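Local atomic coordinates of uncharacterized protein (PDB entry 4JZA), a protein that probably removes the 3-phosphate from phosphatidylinositol 3-phosphate, acting as a Legionella phosphoinositide phosphatase with a possible part in host lipid metabolism during infection. Residues A[598-603]-A[632-637]; A[621-626]-A[642-647]; A[37-42]-A[636-641]. All blocks are in the same frame, centred on the assembly; numbering follows the deposited sequence.

Interaction 1. Residues A[598-603]-A[632-637]; sequences DLYMSR and AEIRKR
Arg-637 reaches across from helix 628-637 to Asp-598 on helix 587-602, and NH1 donates to OD1 at 2.7 Å with an N-H...O angle of 150°. The acceptor lies close to the guanidinium plane, but the nitrogen stands above the carboxylate plane and the two planes are 52° apart, so this is a single-bond salt bridge rather than a flat bidentate pair. The CB of Asp-598 points away from the partner helix, and its carboxylate turns back to make the bond. Next to this salt bridge, the SE atom of Met-601, a selenomethionine, rests against Arg-637 CD at 3.6 Å, with its terminal methyl folded back beside Arg-637 CB. Deeper still, Ile-634 lays CD1 over one face of the Tyr-600 ring, 4.2 Å from the centroid, in a CH-pi contact, while its CG2 faces Met-601 CG. Tyr-600 has CG anti to the backbone N, which turns a face of the ring to the isoleucine, the two side chains crossing at about a right angle.

The second shell fixes the arginine. One turn back, Glu-633 OE2 accepts from Arg-637 NE at 3.0 Å, and NH2 donates to Ser-594 O, so all three guanidinium nitrogens are engaged. The Tyr-600 hydroxyl is bonded to Asp-647.

The two short helical segments cross at 54°, with axes 10.5 Å apart. Around them, Leu-599 packs on helix 556-574, Leu-644 of helix 643-652 touches both Tyr-600 and Ile-634, and Ser-602 hydrogen-bonds through its backbone O to Arg-8 of strand 5-10 and through OG to Gln-162 of strand 159-166.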
loop_
_atom_site.group_PDB
_atom_site.type_symbol
_atom_site.label_atom_id
_atom_site.label_comp_id
_atom_site.label_asym_id
_atom_site.label_seq_id
_atom_site.Cartn_x
_atom_site.Cartn_y
_atom_site.Cartn_z
ATOM N N ASP A 598 1.728 -7.399 29.571
ATOM C CA ASP A 598 2.826 -6.403 29.650
ATOM C C ASP A 598 3.494 -6.146 28.323
ATOM O O ASP A 598 3.799 -4.987 27.992
ATOM C CB ASP A 598 3.923 -6.848 30.627
ATOM C CG ASP A 598 3.565 -6.574 32.060
ATOM O OD1 ASP A 598 2.590 -5.848 32.304
ATOM O OD2 ASP A 598 4.270 -7.101 32.943
ATOM N N LEU A 599 3.757 -7.237 27.597
ATOM C CA LEU A 599 4.444 -7.142 26.326
ATOM C C LEU A 599 3.550 -6.454 25.310
ATOM O O LEU A 599 3.980 -5.526 24.653
ATOM C CB LEU A 599 4.903 -8.511 25.843
ATOM C CG LEU A 599 6.093 -9.110 26.639
ATOM C CD1 LEU A 599 6.447 -10.454 26.067
ATOM C CD2 LEU A 599 7.349 -8.277 26.612
ATOM N N TYR A 600 2.293 -6.885 25.242
ATOM C CA TYR A 600 1.329 -6.317 24.334
ATOM C C TYR A 600 1.216 -4.842 24.622
ATOM O O TYR A 600 1.310 -4.035 23.725
ATOM C CB TYR A 600 -0.019 -7.046 24.440
ATOM C CG TYR A 600 -1.042 -6.553 23.440
ATOM C CD1 TYR A 600 -1.737 -5.374 23.660
ATOM C CD2 TYR A 600 -1.298 -7.268 22.272
ATOM C CE1 TYR A 600 -2.650 -4.910 22.761
ATOM C CE2 TYR A 600 -2.189 -6.805 21.341
ATOM C CZ TYR A 600 -2.866 -5.623 21.596
ATOM O OH TYR A 600 -3.762 -5.145 20.670
HETATM N N MSE A 601 1.070 -4.472 25.885
HETATM C CA MSE A 601 0.916 -3.040 26.218
HETATM C C MSE A 601 2.172 -2.201 26.118
HETATM O O MSE A 601 2.094 -1.019 26.158
HETATM C CB MSE A 601 0.358 -2.902 27.607
HETATM C CG MSE A 601 -1.082 -3.444 27.623
HETATM SE SE MSE A 601 -1.909 -3.486 29.411
HETATM C CE MSE A 601 -1.710 -1.572 29.801
ATOM N N SER A 602 3.350 -2.790 25.999
ATOM C CA SER A 602 4.540 -1.998 25.748
ATOM C C SER A 602 4.372 -1.317 24.405
ATOM O O SER A 602 4.932 -0.210 24.149
ATOM C CB SER A 602 5.789 -2.872 25.739
ATOM O OG SER A 602 5.765 -3.802 24.674
ATOM N N ARG A 603 3.613 -2.014 23.550
ATOM C CA ARG A 603 3.252 -1.526 22.219
ATOM C C ARG A 603 4.433 -1.590 21.299
ATOM O O ARG A 603 4.439 -0.955 20.265
ATOM C CB ARG A 603 2.728 -0.088 22.235
ATOM C CG ARG A 603 1.450 0.105 23.034
ATOM C CD ARG A 603 0.690 1.343 22.595
ATOM N NE ARG A 603 -0.643 0.867 22.341
ATOM C CZ ARG A 603 -1.313 0.983 21.211
ATOM N NH1 ARG A 603 -0.844 1.672 20.178
ATOM N NH2 ARG A 603 -2.486 0.415 21.135
ATOM N N ALA A 632 -9.087 -9.753 28.187
ATOM C CA ALA A 632 -9.782 -9.150 29.340
ATOM C C ALA A 632 -8.856 -8.424 30.310
ATOM O O ALA A 632 -9.174 -7.376 30.814
ATOM C CB ALA A 632 -10.581 -10.211 30.087
ATOM N N GLU A 633 -7.707 -8.993 30.566
ATOM C CA GLU A 633 -6.740 -8.328 31.406
ATOM C C GLU A 633 -6.260 -7.013 30.790
ATOM O O GLU A 633 -6.138 -6.005 31.489
ATOM C CB GLU A 633 -5.551 -9.272 31.652
ATOM C CG GLU A 633 -4.413 -8.683 32.496
ATOM C CD GLU A 633 -4.822 -8.369 33.926
ATOM O OE1 GLU A 633 -5.961 -8.695 34.315
ATOM O OE2 GLU A 633 -3.990 -7.808 34.668
ATOM N N ILE A 634 -5.987 -7.014 29.476
ATOM C CA ILE A 634 -5.552 -5.785 28.801
ATOM C C ILE A 634 -6.650 -4.732 28.881
ATOM O O ILE A 634 -6.384 -3.553 29.219
ATOM C CB ILE A 634 -5.222 -6.018 27.343
ATOM C CG1 ILE A 634 -3.987 -6.913 27.240
ATOM C CG2 ILE A 634 -4.949 -4.681 26.651
ATOM C CD1 ILE A 634 -3.849 -7.650 25.918
ATOM N N ARG A 635 -7.879 -5.162 28.553
ATOM C CA ARG A 635 -9.038 -4.296 28.591
ATOM C C ARG A 635 -9.209 -3.637 29.935
ATOM O O ARG A 635 -9.527 -2.459 30.014
ATOM C CB ARG A 635 -10.317 -5.048 28.216
ATOM C CG ARG A 635 -10.658 -5.186 26.716
ATOM C CD ARG A 635 -11.959 -5.962 26.594
ATOM N NE ARG A 635 -11.893 -7.087 25.676
ATOM C CZ ARG A 635 -12.155 -8.353 25.999
ATOM N NH1 ARG A 635 -12.466 -8.683 27.228
ATOM N NH2 ARG A 635 -12.077 -9.320 25.080
ATOM N N LYS A 636 -9.007 -4.398 30.995
ATOM C CA LYS A 636 -9.275 -3.897 32.323
ATOM C C LYS A 636 -8.101 -3.053 32.781
ATOM O O LYS A 636 -8.277 -1.987 33.342
ATOM C CB LYS A 636 -9.642 -5.051 33.278
ATOM C CG LYS A 636 -11.014 -5.671 32.904
ATOM C CD LYS A 636 -11.521 -6.781 33.826
ATOM C CE LYS A 636 -10.612 -8.013 33.842
ATOM N NZ LYS A 636 -11.175 -9.094 34.697
ATOM N N ARG A 637 -6.889 -3.453 32.476
ATOM C CA ARG A 637 -5.767 -2.578 32.795
ATOM C C ARG A 637 -5.886 -1.154 32.189
ATOM O O ARG A 637 -5.435 -0.156 32.801
ATOM C CB ARG A 637 -4.473 -3.228 32.319
ATOM C CG ARG A 637 -3.941 -4.316 33.232
ATOM C CD ARG A 637 -2.678 -4.843 32.602
ATOM N NE ARG A 637 -2.086 -6.023 33.206
ATOM C CZ ARG A 637 -0.844 -6.406 32.963
ATOM N NH1 ARG A 637 -0.080 -5.677 32.175
ATOM N NH2 ARG A 637 -0.353 -7.503 33.525
#

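Interaction 2. Residues A[621-626]-A[642-647]; sequences TPEWYL and RSLKDD
Three consecutive helices, 622-625, 628-637 and 643-652, fold together here, and the first, a single turn, packs against the opening turn of the third. The CB of Glu-623 points toward helix 643-652, and CG, anti to the carbonyl carbon, lies 3.6 Å from Leu-644 CD1. From there the chain runs on extended across the leucine, with CD still beside Leu-644 CB. At the tip the two oxygens part: OE1 uses its syn lone pair to accept from Lys-645 NZ at 2.9 Å, a salt bridge, whereas OE2 is taken by Arg-635 NE of the intervening helix. One carboxylate thus joins two positive groups, which would favour its ionised state. The lysine crosses the glutamate at about a right angle, and a bend at its last torsion brings NZ onto the oxygen.

The rest of the contact is largely apolar. Pro-622 and Leu-644 run alongside in opposite senses, CB to CB at 4.0 Å, and Leu-626 CD1 stands at a looser 4.5 Å from Leu-644 CD1. Tyr-600 of helix 587-602 packs on both Pro-622 and Leu-644. About one turn on from Leu-644, Asp-647 CB lies 4.1 Å from Pro-622 CG, while Pro-622 CD rests against the Leu-644 carbonyl oxygen at 3.4 Å.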
loop_
_atom_site.group_PDB
_atom_site.type_symbol
_atom_site.label_atom_id
_atom_site.label_comp_id
_atom_site.label_asym_id
_atom_site.label_seq_id
_atom_site.Cartn_x
_atom_site.Cartn_y
_atom_site.Cartn_z
ATOM N N THR A 621 -7.321 -7.003 14.743
ATOM C CA THR A 621 -8.271 -7.970 15.274
ATOM C C THR A 621 -7.754 -8.711 16.524
ATOM O O THR A 621 -7.795 -9.906 16.598
ATOM C CB THR A 621 -8.665 -8.856 14.056
ATOM O OG1 THR A 621 -9.838 -8.331 13.462
ATOM C CG2 THR A 621 -9.018 -10.119 14.385
ATOM N N PRO A 622 -7.258 -7.988 17.541
ATOM C CA PRO A 622 -6.679 -8.692 18.682
ATOM C C PRO A 622 -7.642 -9.615 19.418
ATOM O O PRO A 622 -7.236 -10.672 19.893
ATOM C CB PRO A 622 -6.260 -7.553 19.626
ATOM C CG PRO A 622 -6.183 -6.336 18.778
ATOM C CD PRO A 622 -7.237 -6.529 17.752
ATOM N N GLU A 623 -8.892 -9.183 19.553
ATOM C CA GLU A 623 -9.903 -9.948 20.286
ATOM C C GLU A 623 -10.252 -11.253 19.557
ATOM O O GLU A 623 -10.793 -12.173 20.162
ATOM C CB GLU A 623 -11.171 -9.115 20.557
ATOM C CG GLU A 623 -11.041 -8.165 21.743
ATOM C CD GLU A 623 -12.136 -7.096 21.837
ATOM O OE1 GLU A 623 -12.728 -6.743 20.809
ATOM O OE2 GLU A 623 -12.387 -6.561 22.941
ATOM N N TRP A 624 -9.911 -11.384 18.285
ATOM C CA TRP A 624 -10.101 -12.678 17.661
ATOM C C TRP A 624 -8.957 -13.624 17.958
ATOM O O TRP A 624 -9.202 -14.783 18.194
ATOM C CB TRP A 624 -10.259 -12.562 16.161
ATOM C CG TRP A 624 -10.358 -13.862 15.507
ATOM C CD1 TRP A 624 -9.538 -14.356 14.565
ATOM C CD2 TRP A 624 -11.347 -14.860 15.746
ATOM N NE1 TRP A 624 -9.945 -15.614 14.184
ATOM C CE2 TRP A 624 -11.061 -15.937 14.893
ATOM C CE3 TRP A 624 -12.462 -14.938 16.589
ATOM C CZ2 TRP A 624 -11.818 -17.080 14.872
ATOM C CZ3 TRP A 624 -13.213 -16.061 16.566
ATOM C CH2 TRP A 624 -12.882 -17.139 15.726
ATOM N N TYR A 625 -7.723 -13.113 17.924
ATOM C CA TYR A 625 -6.481 -13.928 17.988
ATOM C C TYR A 625 -6.002 -14.206 19.427
ATOM O O TYR A 625 -5.203 -15.167 19.676
ATOM C CB TYR A 625 -5.352 -13.242 17.190
ATOM C CG TYR A 625 -5.643 -13.173 15.731
ATOM C CD1 TYR A 625 -5.818 -14.336 14.998
ATOM C CD2 TYR A 625 -5.790 -11.947 15.054
ATOM C CE1 TYR A 625 -6.134 -14.305 13.653
ATOM C CE2 TYR A 625 -6.076 -11.899 13.683
ATOM C CZ TYR A 625 -6.261 -13.101 12.983
ATOM O OH TYR A 625 -6.559 -13.167 11.622
ATOM N N LEU A 626 -6.439 -13.351 20.362
ATOM C CA LEU A 626 -6.016 -13.465 21.749
ATOM C C LEU A 626 -7.029 -14.293 22.444
ATOM O O LEU A 626 -8.193 -14.220 22.142
ATOM C CB LEU A 626 -5.940 -12.100 22.434
ATOM C CG LEU A 626 -4.815 -11.125 22.044
ATOM C CD1 LEU A 626 -5.009 -9.761 22.696
ATOM C CD2 LEU A 626 -3.466 -11.691 22.445
ATOM N N ARG A 642 -13.235 -0.863 24.735
ATOM C CA ARG A 642 -12.803 -0.504 23.388
ATOM C C ARG A 642 -11.323 -0.726 23.068
ATOM O O ARG A 642 -10.954 -0.548 21.899
ATOM C CB ARG A 642 -12.916 0.989 23.217
ATOM C CG ARG A 642 -14.227 1.616 22.845
ATOM C CD ARG A 642 -13.922 3.096 22.928
ATOM N NE ARG A 642 -14.618 3.858 21.906
ATOM C CZ ARG A 642 -14.269 3.923 20.625
ATOM N NH1 ARG A 642 -13.230 3.262 20.170
ATOM N NH2 ARG A 642 -14.979 4.652 19.797
ATOM N N SER A 643 -10.459 -1.018 24.051
ATOM C CA SER A 643 -8.996 -0.813 23.790
ATOM C C SER A 643 -8.424 -1.680 22.679
ATOM O O SER A 643 -7.695 -1.194 21.869
ATOM C CB SER A 643 -8.146 -0.872 25.036
ATOM O OG SER A 643 -8.875 -1.541 26.025
ATOM N N LEU A 644 -8.852 -2.919 22.583
ATOM C CA LEU A 644 -8.436 -3.788 21.481
ATOM C C LEU A 644 -9.123 -3.436 20.158
ATOM O O LEU A 644 -8.576 -3.706 19.108
ATOM C CB LEU A 644 -8.621 -5.286 21.840
ATOM C CG LEU A 644 -7.936 -5.579 23.203
ATOM C CD1 LEU A 644 -8.304 -6.936 23.771
ATOM C CD2 LEU A 644 -6.425 -5.391 23.149
ATOM N N LYS A 645 -10.297 -2.837 20.179
ATOM C CA LYS A 645 -10.929 -2.387 18.929
ATOM C C LYS A 645 -10.265 -1.104 18.377
ATOM O O LYS A 645 -10.181 -0.911 17.174
ATOM C CB LYS A 645 -12.416 -2.228 19.107
ATOM C CG LYS A 645 -13.125 -3.561 19.328
ATOM C CD LYS A 645 -14.631 -3.375 19.524
ATOM C CE LYS A 645 -15.423 -4.668 19.303
ATOM N NZ LYS A 645 -15.383 -5.504 20.535
ATOM N N ASP A 646 -9.731 -0.272 19.264
ATOM C CA ASP A 646 -8.956 0.859 18.879
ATOM C C ASP A 646 -7.673 0.401 18.244
ATOM O O ASP A 646 -7.252 0.969 17.224
ATOM C CB ASP A 646 -8.617 1.716 20.101
ATOM C CG ASP A 646 -9.864 2.392 20.740
ATOM O OD1 ASP A 646 -10.881 2.467 20.028
ATOM O OD2 ASP A 646 -9.833 2.833 21.932
ATOM N N ASP A 647 -7.023 -0.614 18.825
ATOM C CA ASP A 647 -5.841 -1.177 18.186
ATOM C C ASP A 647 -6.151 -1.607 16.756
ATOM O O ASP A 647 -5.371 -1.338 15.861
ATOM C CB ASP A 647 -5.248 -2.339 19.003
ATOM C CG ASP A 647 -4.543 -1.843 20.286
ATOM O OD1 ASP A 647 -4.432 -0.613 20.347
ATOM O OD2 ASP A 647 -4.157 -2.622 21.215
#

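Interaction 3. Residues A[37-42]-A[636-641]; sequences QKPDYH and KRLDSE
The flat group that meets the far segment is the carboxamide of Gln-37, and it does so with both of its terminal atoms. NE2 comes to 3.5 Å from the carbonyl oxygen of Arg-637, a loose polar approach rather than a hydrogen bond, while OE1 lies 4.1 Å from Leu-638 CD2. The guanidinium of Arg-637 takes no such part: it points off to Asp-598, its salt-bridge partner, and leaves the backbone of its residue to face the glutamine. Gln-37 starts with CG anti to the backbone N and bends at chi2, which carries the amide alongside Leu-638, the two side chains running in opposite directions.

Leu-638 is the apolar centre. Its CD2 methyl meets Pro-39 CD tip to tip at 3.8 Å, and the same methyl touches the carbonyl oxygen of Gln-37 at 4.0 Å, so one branch serves both residues. Met-601 of helix 587-602 adds to this patch, touching both Gln-37 and Leu-638.

Both segments are turning points of the chain. The 37-42 loop leads from the outermost strand 31-35 into helix 41-62, whose N-cap, Asp-40, bonds through OD1 to Arg-43 N. On the other side helix 628-637 ends in a Schellman motif: Asp-639 has positive phi (62°), its N bonds to Lys-636 O at 2.9 Å, and Ser-640 N reaches back to Arg-635 O. Leu-638 lies just before Asp-639, and its side chain extends to the proline. With only 157 Å² buried, partners that are all at least partly exposed, and neither a hydrogen bond nor a salt bridge between the segments, the chemistry implies a modest van der Waals contact that joins residues almost 600 positions apart at the protein surface.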
loop_
_atom_site.group_PDB
_atom_site.type_symbol
_atom_site.label_atom_id
_atom_site.label_comp_id
_atom_site.label_asym_id
_atom_site.label_seq_id
_atom_site.Cartn_x
_atom_site.Cartn_y
_atom_site.Cartn_z
ATOM N N GLN A 37 1.835 4.339 29.674
ATOM C CA GLN A 37 1.042 3.137 29.875
ATOM C C GLN A 37 -0.083 3.099 28.848
ATOM O O GLN A 37 -0.451 2.051 28.288
ATOM C CB GLN A 37 0.448 3.163 31.288
ATOM C CG GLN A 37 -0.088 1.805 31.736
ATOM C CD GLN A 37 -1.594 1.726 32.067
ATOM O OE1 GLN A 37 -2.380 2.579 31.672
ATOM N NE2 GLN A 37 -1.992 0.657 32.784
ATOM N N LYS A 38 -0.615 4.288 28.598
ATOM C CA LYS A 38 -1.850 4.498 27.866
ATOM C C LYS A 38 -1.493 4.843 26.425
ATOM O O LYS A 38 -0.720 5.761 26.166
ATOM C CB LYS A 38 -2.554 5.638 28.567
ATOM C CG LYS A 38 -3.798 6.222 27.951
ATOM C CD LYS A 38 -4.233 7.444 28.771
ATOM C CE LYS A 38 -5.063 8.437 27.961
ATOM N NZ LYS A 38 -6.477 7.986 27.871
ATOM N N PRO A 39 -2.056 4.106 25.458
ATOM C CA PRO A 39 -1.820 4.533 24.063
ATOM C C PRO A 39 -2.091 6.021 23.847
ATOM O O PRO A 39 -3.069 6.560 24.374
ATOM C CB PRO A 39 -2.849 3.736 23.266
ATOM C CG PRO A 39 -3.394 2.712 24.204
ATOM C CD PRO A 39 -3.218 3.212 25.579
ATOM N N ASP A 40 -1.264 6.664 23.039
ATOM C CA ASP A 40 -1.454 8.074 22.682
ATOM C C ASP A 40 -2.043 8.190 21.266
ATOM O O ASP A 40 -1.318 8.212 20.263
ATOM C CB ASP A 40 -0.117 8.805 22.774
ATOM C CG ASP A 40 -0.254 10.282 22.541
ATOM O OD1 ASP A 40 -1.357 10.736 22.152
ATOM O OD2 ASP A 40 0.750 10.982 22.765
ATOM N N TYR A 41 -3.360 8.256 21.166
ATOM C CA TYR A 41 -3.963 8.242 19.841
ATOM C C TYR A 41 -3.781 9.592 19.113
ATOM O O TYR A 41 -3.718 9.626 17.894
ATOM C CB TYR A 41 -5.402 7.673 19.878
ATOM C CG TYR A 41 -5.402 6.128 19.947
ATOM C CD1 TYR A 41 -4.841 5.349 18.892
ATOM C CD2 TYR A 41 -5.905 5.433 21.077
ATOM C CE1 TYR A 41 -4.811 3.950 18.951
ATOM C CE2 TYR A 41 -5.870 4.039 21.134
ATOM C CZ TYR A 41 -5.327 3.310 20.071
ATOM O OH TYR A 41 -5.294 1.939 20.123
ATOM N N HIS A 42 -3.627 10.689 19.847
ATOM C CA HIS A 42 -3.231 11.937 19.208
ATOM C C HIS A 42 -1.901 11.835 18.460
ATOM O O HIS A 42 -1.743 12.400 17.382
ATOM C CB HIS A 42 -3.204 13.136 20.165
ATOM C CG HIS A 42 -2.914 14.420 19.456
ATOM N ND1 HIS A 42 -1.623 14.895 19.262
ATOM C CD2 HIS A 42 -3.736 15.259 18.774
ATOM C CE1 HIS A 42 -1.674 16.000 18.533
ATOM N NE2 HIS A 42 -2.943 16.234 18.215
ATOM N N LYS A 636 -9.007 -4.398 30.995
ATOM C CA LYS A 636 -9.275 -3.897 32.323
ATOM C C LYS A 636 -8.101 -3.053 32.781
ATOM O O LYS A 636 -8.277 -1.987 33.342
ATOM C CB LYS A 636 -9.642 -5.051 33.278
ATOM C CG LYS A 636 -11.014 -5.671 32.904
ATOM C CD LYS A 636 -11.521 -6.781 33.826
ATOM C CE LYS A 636 -10.612 -8.013 33.842
ATOM N NZ LYS A 636 -11.175 -9.094 34.697
ATOM N N ARG A 637 -6.889 -3.453 32.476
ATOM C CA ARG A 637 -5.767 -2.578 32.795
ATOM C C ARG A 637 -5.886 -1.154 32.189
ATOM O O ARG A 637 -5.435 -0.156 32.801
ATOM C CB ARG A 637 -4.473 -3.228 32.319
ATOM C CG ARG A 637 -3.941 -4.316 33.232
ATOM C CD ARG A 637 -2.678 -4.843 32.602
ATOM N NE ARG A 637 -2.086 -6.023 33.206
ATOM C CZ ARG A 637 -0.844 -6.406 32.963
ATOM N NH1 ARG A 637 -0.080 -5.677 32.175
ATOM N NH2 ARG A 637 -0.353 -7.503 33.525
ATOM N N LEU A 638 -6.461 -1.069 30.985
ATOM C CA LEU A 638 -6.678 0.205 30.309
ATOM C C LEU A 638 -8.035 0.831 30.609
ATOM O O LEU A 638 -8.306 1.923 30.148
ATOM C CB LEU A 638 -6.546 0.001 28.799
ATOM C CG LEU A 638 -5.145 -0.354 28.297
ATOM C CD1 LEU A 638 -5.202 -0.818 26.862
ATOM C CD2 LEU A 638 -4.246 0.846 28.396
ATOM N N ASP A 639 -8.863 0.109 31.357
ATOM C CA ASP A 639 -10.178 0.500 31.776
ATOM C C ASP A 639 -11.135 0.733 30.618
ATOM O O ASP A 639 -12.055 1.515 30.758
ATOM C CB ASP A 639 -10.101 1.757 32.689
ATOM C CG ASP A 639 -11.323 1.911 33.637
ATOM O OD1 ASP A 639 -11.877 0.871 34.090
ATOM O OD2 ASP A 639 -11.720 3.076 33.913
ATOM N N SER A 640 -10.957 0.052 29.492
ATOM C CA SER A 640 -11.762 0.343 28.318
ATOM C C SER A 640 -12.139 -0.953 27.657
ATOM O O SER A 640 -11.253 -1.771 27.430
ATOM C CB SER A 640 -10.966 1.221 27.341
ATOM O OG SER A 640 -11.774 1.672 26.237
ATOM N N GLU A 641 -13.442 -1.143 27.372
ATOM C CA GLU A 641 -13.925 -2.258 26.537
ATOM C C GLU A 641 -13.476 -2.102 25.115
ATOM O O GLU A 641 -13.391 -3.070 24.371
ATOM C CB GLU A 641 -15.455 -2.361 26.506
ATOM C CG GLU A 641 -16.036 -3.205 27.581
ATOM C CD GLU A 641 -15.618 -4.660 27.517
ATOM O OE1 GLU A 641 -15.904 -5.302 26.491
ATOM O OE2 GLU A 641 -15.036 -5.170 28.516
#

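In the fold
Interaction 2 is the most buried of the three, interaction 1 is partly buried, and interaction 3 lies at the surface. Interactions 1 and 3 share helix 628-637, the first using its flank and the second its C-terminal turn, and Met-601 CE touching Gln-37 NE2 joins them. Interactions 1 and 2 meet at Asp-647, which takes a salt bridge from Arg-603 and a probable hydrogen bond from the Tyr-600 hydroxyl. Both combine apolar packing with a salt bridge, whereas interaction 3 has loose apolar and polar touches alone. Together they bind helices 587-602, 622-625, 628-637 and 643-652 to one another and to the loop 37-42 that follows strand 31-35.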